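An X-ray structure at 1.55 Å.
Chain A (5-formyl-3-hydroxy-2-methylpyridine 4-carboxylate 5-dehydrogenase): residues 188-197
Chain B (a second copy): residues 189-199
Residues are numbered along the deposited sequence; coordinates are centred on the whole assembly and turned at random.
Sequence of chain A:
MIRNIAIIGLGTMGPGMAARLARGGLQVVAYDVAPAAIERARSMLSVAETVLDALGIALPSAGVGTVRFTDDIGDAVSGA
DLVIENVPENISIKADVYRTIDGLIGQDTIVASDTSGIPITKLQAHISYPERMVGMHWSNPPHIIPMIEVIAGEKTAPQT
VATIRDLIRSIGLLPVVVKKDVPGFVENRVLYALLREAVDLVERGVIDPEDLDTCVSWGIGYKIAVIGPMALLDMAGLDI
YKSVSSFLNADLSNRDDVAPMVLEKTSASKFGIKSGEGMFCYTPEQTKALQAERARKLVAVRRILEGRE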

# COMPACT_ATOMS: atom_id res chain seq x y z
N ASN A 188 3.29 4.10 10.85
CA ASN A 188 3.16 5.46 10.36
C ASN A 188 4.47 5.99 9.80
O ASN A 188 4.45 6.91 8.99
CB ASN A 188 2.60 6.37 11.46
CG ASN A 188 1.09 6.30 11.51
OD1 ASN A 188 0.45 6.21 10.46
ND2 ASN A 188 0.51 6.30 12.71
N ARG A 189 5.61 5.39 10.15
CA ARG A 189 6.86 5.77 9.48
C ARG A 189 6.82 5.38 8.01
O ARG A 189 7.14 6.18 7.12
CB ARG A 189 8.08 5.12 10.13
CG ARG A 189 8.39 5.69 11.50
CD ARG A 189 9.73 5.18 12.02
NE ARG A 189 10.90 5.69 11.31
CZ ARG A 189 11.54 6.80 11.66
NH1 ARG A 189 11.15 7.53 12.69
NH2 ARG A 189 12.61 7.18 10.95
N VAL A 190 6.42 4.14 7.75
CA VAL A 190 6.37 3.69 6.37
C VAL A 190 5.27 4.46 5.62
O VAL A 190 5.47 4.87 4.47
CB VAL A 190 6.17 2.17 6.28
CG1 VAL A 190 6.06 1.73 4.84
CG2 VAL A 190 7.34 1.45 6.95
N LEU A 191 4.14 4.70 6.28
CA LEU A 191 3.07 5.47 5.64
C LEU A 191 3.52 6.90 5.32
O LEU A 191 3.28 7.40 4.21
CB LEU A 191 1.84 5.53 6.55
CG LEU A 191 0.68 6.37 5.99
CD1 LEU A 191 0.15 5.82 4.66
CD2 LEU A 191 -0.44 6.50 7.02
N TYR A 192 4.17 7.55 6.28
CA TYR A 192 4.58 8.93 6.04
C TYR A 192 5.72 9.00 5.02
O TYR A 192 5.85 10.00 4.34
CB TYR A 192 4.95 9.62 7.37
CG TYR A 192 3.72 10.27 8.00
CD1 TYR A 192 2.65 9.51 8.43
CD2 TYR A 192 3.63 11.65 8.12
CE1 TYR A 192 1.51 10.11 8.98
CE2 TYR A 192 2.51 12.26 8.65
CZ TYR A 192 1.46 11.49 9.08
OH TYR A 192 0.37 12.14 9.62
N ALA A 193 6.50 7.94 4.87
CA ALA A 193 7.49 7.93 3.79
C ALA A 193 6.80 7.88 2.43
O ALA A 193 7.19 8.59 1.50
CB ALA A 193 8.45 6.77 3.96
N LEU A 194 5.79 7.02 2.31
CA LEU A 194 4.97 6.94 1.10
C LEU A 194 4.34 8.30 0.81
O LEU A 194 4.43 8.81 -0.31
CB LEU A 194 3.89 5.86 1.27
CG LEU A 194 2.87 5.51 0.19
CD1 LEU A 194 2.28 4.15 0.54
CD2 LEU A 194 1.75 6.54 0.10
N LEU A 195 3.70 8.88 1.83
CA LEU A 195 3.00 10.15 1.68
C LEU A 195 3.95 11.29 1.32
O LEU A 195 3.60 12.15 0.52
CB LEU A 195 2.24 10.51 2.96
CG LEU A 195 1.04 9.61 3.25
CD1 LEU A 195 0.46 9.93 4.61
CD2 LEU A 195 -0.03 9.78 2.17
N ARG A 196 5.14 11.30 1.93
CA ARG A 196 6.08 12.38 1.64
C ARG A 196 6.40 12.45 0.14
O ARG A 196 6.40 13.53 -0.47
CB ARG A 196 7.37 12.21 2.45
CG ARG A 196 8.40 13.31 2.19
CD ARG A 196 9.55 13.23 3.17
NE ARG A 196 10.29 11.98 3.06
CZ ARG A 196 11.50 11.79 3.58
NH1 ARG A 196 12.09 12.79 4.23
NH2 ARG A 196 12.12 10.61 3.44
N GLU A 197 6.62 11.29 -0.47
CA GLU A 197 6.92 11.26 -1.90
C GLU A 197 5.68 11.56 -2.74
O GLU A 197 5.75 12.31 -3.71
CB GLU A 197 7.52 9.90 -2.29
CG GLU A 197 7.98 9.81 -3.75
CD GLU A 197 9.10 10.78 -4.08
OE1 GLU A 197 9.15 11.23 -5.24
OE2 GLU A 197 9.93 11.10 -3.21
N ARG B 189 8.46 5.52 -7.83
CA ARG B 189 8.98 6.50 -6.87
C ARG B 189 8.30 6.34 -5.52
O ARG B 189 8.96 6.29 -4.47
CB ARG B 189 8.77 7.94 -7.36
CG ARG B 189 9.66 8.30 -8.53
CD ARG B 189 9.58 9.79 -8.84
NE ARG B 189 10.20 10.66 -7.85
CZ ARG B 189 11.47 11.04 -7.87
NH1 ARG B 189 12.28 10.64 -8.84
NH2 ARG B 189 11.93 11.84 -6.92
N VAL B 190 6.98 6.24 -5.54
CA VAL B 190 6.26 6.10 -4.29
C VAL B 190 6.59 4.73 -3.67
O VAL B 190 6.80 4.63 -2.45
CB VAL B 190 4.75 6.29 -4.49
CG1 VAL B 190 4.01 6.07 -3.18
CG2 VAL B 190 4.46 7.70 -5.01
N LEU B 191 6.69 3.69 -4.50
CA LEU B 191 7.06 2.38 -3.98
C LEU B 191 8.45 2.38 -3.35
O LEU B 191 8.65 1.84 -2.25
CB LEU B 191 7.01 1.33 -5.09
CG LEU B 191 7.43 -0.08 -4.66
CD1 LEU B 191 6.52 -0.65 -3.57
CD2 LEU B 191 7.51 -1.02 -5.86
N TYR B 192 9.41 2.98 -4.04
CA TYR B 192 10.77 2.97 -3.52
C TYR B 192 10.89 3.87 -2.29
O TYR B 192 11.74 3.63 -1.45
CB TYR B 192 11.79 3.34 -4.62
CG TYR B 192 12.25 2.11 -5.37
CD1 TYR B 192 11.37 1.35 -6.13
CD2 TYR B 192 13.56 1.67 -5.29
CE1 TYR B 192 11.79 0.20 -6.79
CE2 TYR B 192 14.00 0.54 -5.94
CZ TYR B 192 13.12 -0.20 -6.69
OH TYR B 192 13.59 -1.32 -7.32
N ALA B 193 10.03 4.87 -2.15
CA ALA B 193 10.03 5.65 -0.91
C ALA B 193 9.55 4.80 0.26
O ALA B 193 10.13 4.83 1.35
CB ALA B 193 9.18 6.89 -1.06
N LEU B 194 8.47 4.04 0.04
CA LEU B 194 7.97 3.08 1.03
C LEU B 194 9.06 2.08 1.39
O LEU B 194 9.34 1.86 2.57
CB LEU B 194 6.73 2.37 0.48
CG LEU B 194 5.94 1.32 1.26
CD1 LEU B 194 4.58 1.16 0.59
CD2 LEU B 194 6.64 -0.03 1.28
N LEU B 195 9.67 1.49 0.37
CA LEU B 195 10.70 0.46 0.58
C LEU B 195 11.92 1.01 1.28
O LEU B 195 12.50 0.33 2.13
CB LEU B 195 11.12 -0.15 -0.77
CG LEU B 195 10.04 -1.02 -1.43
CD1 LEU B 195 10.50 -1.44 -2.81
CD2 LEU B 195 9.74 -2.25 -0.58
N ARG B 196 12.33 2.24 0.95
CA ARG B 196 13.51 2.81 1.58
C ARG B 196 13.34 2.85 3.10
O ARG B 196 14.25 2.47 3.86
CB ARG B 196 13.80 4.20 1.03
CG ARG B 196 15.04 4.86 1.66
CD ARG B 196 15.42 6.13 0.94
NE ARG B 196 14.38 7.14 1.00
CZ ARG B 196 14.58 8.42 0.71
NH1 ARG B 196 15.80 8.83 0.36
NH2 ARG B 196 13.57 9.30 0.78
N GLU B 197 12.17 3.27 3.55
CA GLU B 197 11.92 3.34 5.00
C GLU B 197 11.75 1.95 5.61
O GLU B 197 12.29 1.67 6.68
CB GLU B 197 10.68 4.21 5.29
CG GLU B 197 10.41 4.45 6.77
CD GLU B 197 11.52 5.20 7.47
OE1 GLU B 197 11.72 4.95 8.68
OE2 GLU B 197 12.19 6.05 6.85
N ALA B 198 11.02 1.08 4.92
CA ALA B 198 10.81 -0.28 5.43
C ALA B 198 12.14 -1.02 5.58
O ALA B 198 12.39 -1.66 6.60
CB ALA B 198 9.87 -1.05 4.52
N VAL B 199 12.99 -0.93 4.56
CA VAL B 199 14.29 -1.58 4.62
C VAL B 199 15.12 -1.00 5.76
O VAL B 199 15.77 -1.74 6.50
CB VAL B 199 15.02 -1.44 3.27
CG1 VAL B 199 16.53 -1.77 3.42
CG2 VAL B 199 14.35 -2.34 2.23
O HOH W 1 14.09 4.67 9.75
O HOH W 2 9.64 13.72 -5.85

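Two salt bridges tie the helices together, one at each end of the contact. In the first, A:Arg189 NE donates a hydrogen bond to B:Glu197 OE1 at 2.9 Å, with an N-H...O angle of 155°. The carboxylate oxygen lies at the edge of the guanidinium, near its plane, where the N-H groups point. A:Arg189 NH2 reaches the same oxygen, B:Glu197 OE1, at 3.3 Å, but this bond is bent to 133° and weak. The second bridge repeats the first with the chains exchanged: B:Arg189 NE donates to A:Glu197 OE1 at 2.9 Å, and B:Arg189 NH2 adds a weak bond to A:Glu197 OE1 at 3.3 Å.

A water supports each bridge. Water 1 donates to B:Glu197 OE1 at 2.6 Å and accepts from A:Arg189 NH2 at 3.2 Å. Water 2 does the same for A:Glu197 OE1 at 2.6 Å and B:Arg189 NH2 at 3.2 Å. Both glutamates keep OE2 for partners elsewhere in the structure.

The side chains of A:Arg196 and B:Arg196 also meet, but they do not bond. A:Arg196 NH2 and B:Arg196 NH2 are 3.3 Å apart. Both are donors and both groups carry positive charge, so the approach itself offers no attraction. Each guanidinium is hydrogen-bonded elsewhere in the structure.

The backbone arrangement frames these contacts. Both stretches are helical throughout, held by i to i+4 hydrogen bonds. Their axes run at 150°, closer to antiparallel than parallel, and approach to 7.7 Å. The register centres on A:Leu194 and B:Leu194, whose CA atoms are 4.9 Å apart. The near-antiparallel course brings the start of each stretch alongside the later part of the other, where A:Arg189 meets B:Glu197 and B:Arg189 meets A:Glu197.

Small side chains accompany this close approach. A:Ala193 and B:Ala193 both point toward the partner helix. A:Ala193 O lies 3.7 Å from B:Ala193 CB. A:Ala193 CB also packs on B:Glu197 CB at 3.6 Å, so the glutamate contributes apolar surface as well as charge.

Leucine and valine supply further apolar packing. A:Leu194 CD1 meets B:Leu194 CD1 at 3.8 Å. A:Val190 CG1 touches B:Leu194 CG at 3.6 Å, and A:Leu194 CG touches B:Val190 CG1 at 3.6 Å. A:Val190 CG2 makes a looser contact with B:Ala198 CB at 4.3 Å. A:Leu191, A:Leu195, B:Leu191 and B:Leu195 point away and take no part. In all, the two stretches bury 656 Å² between them.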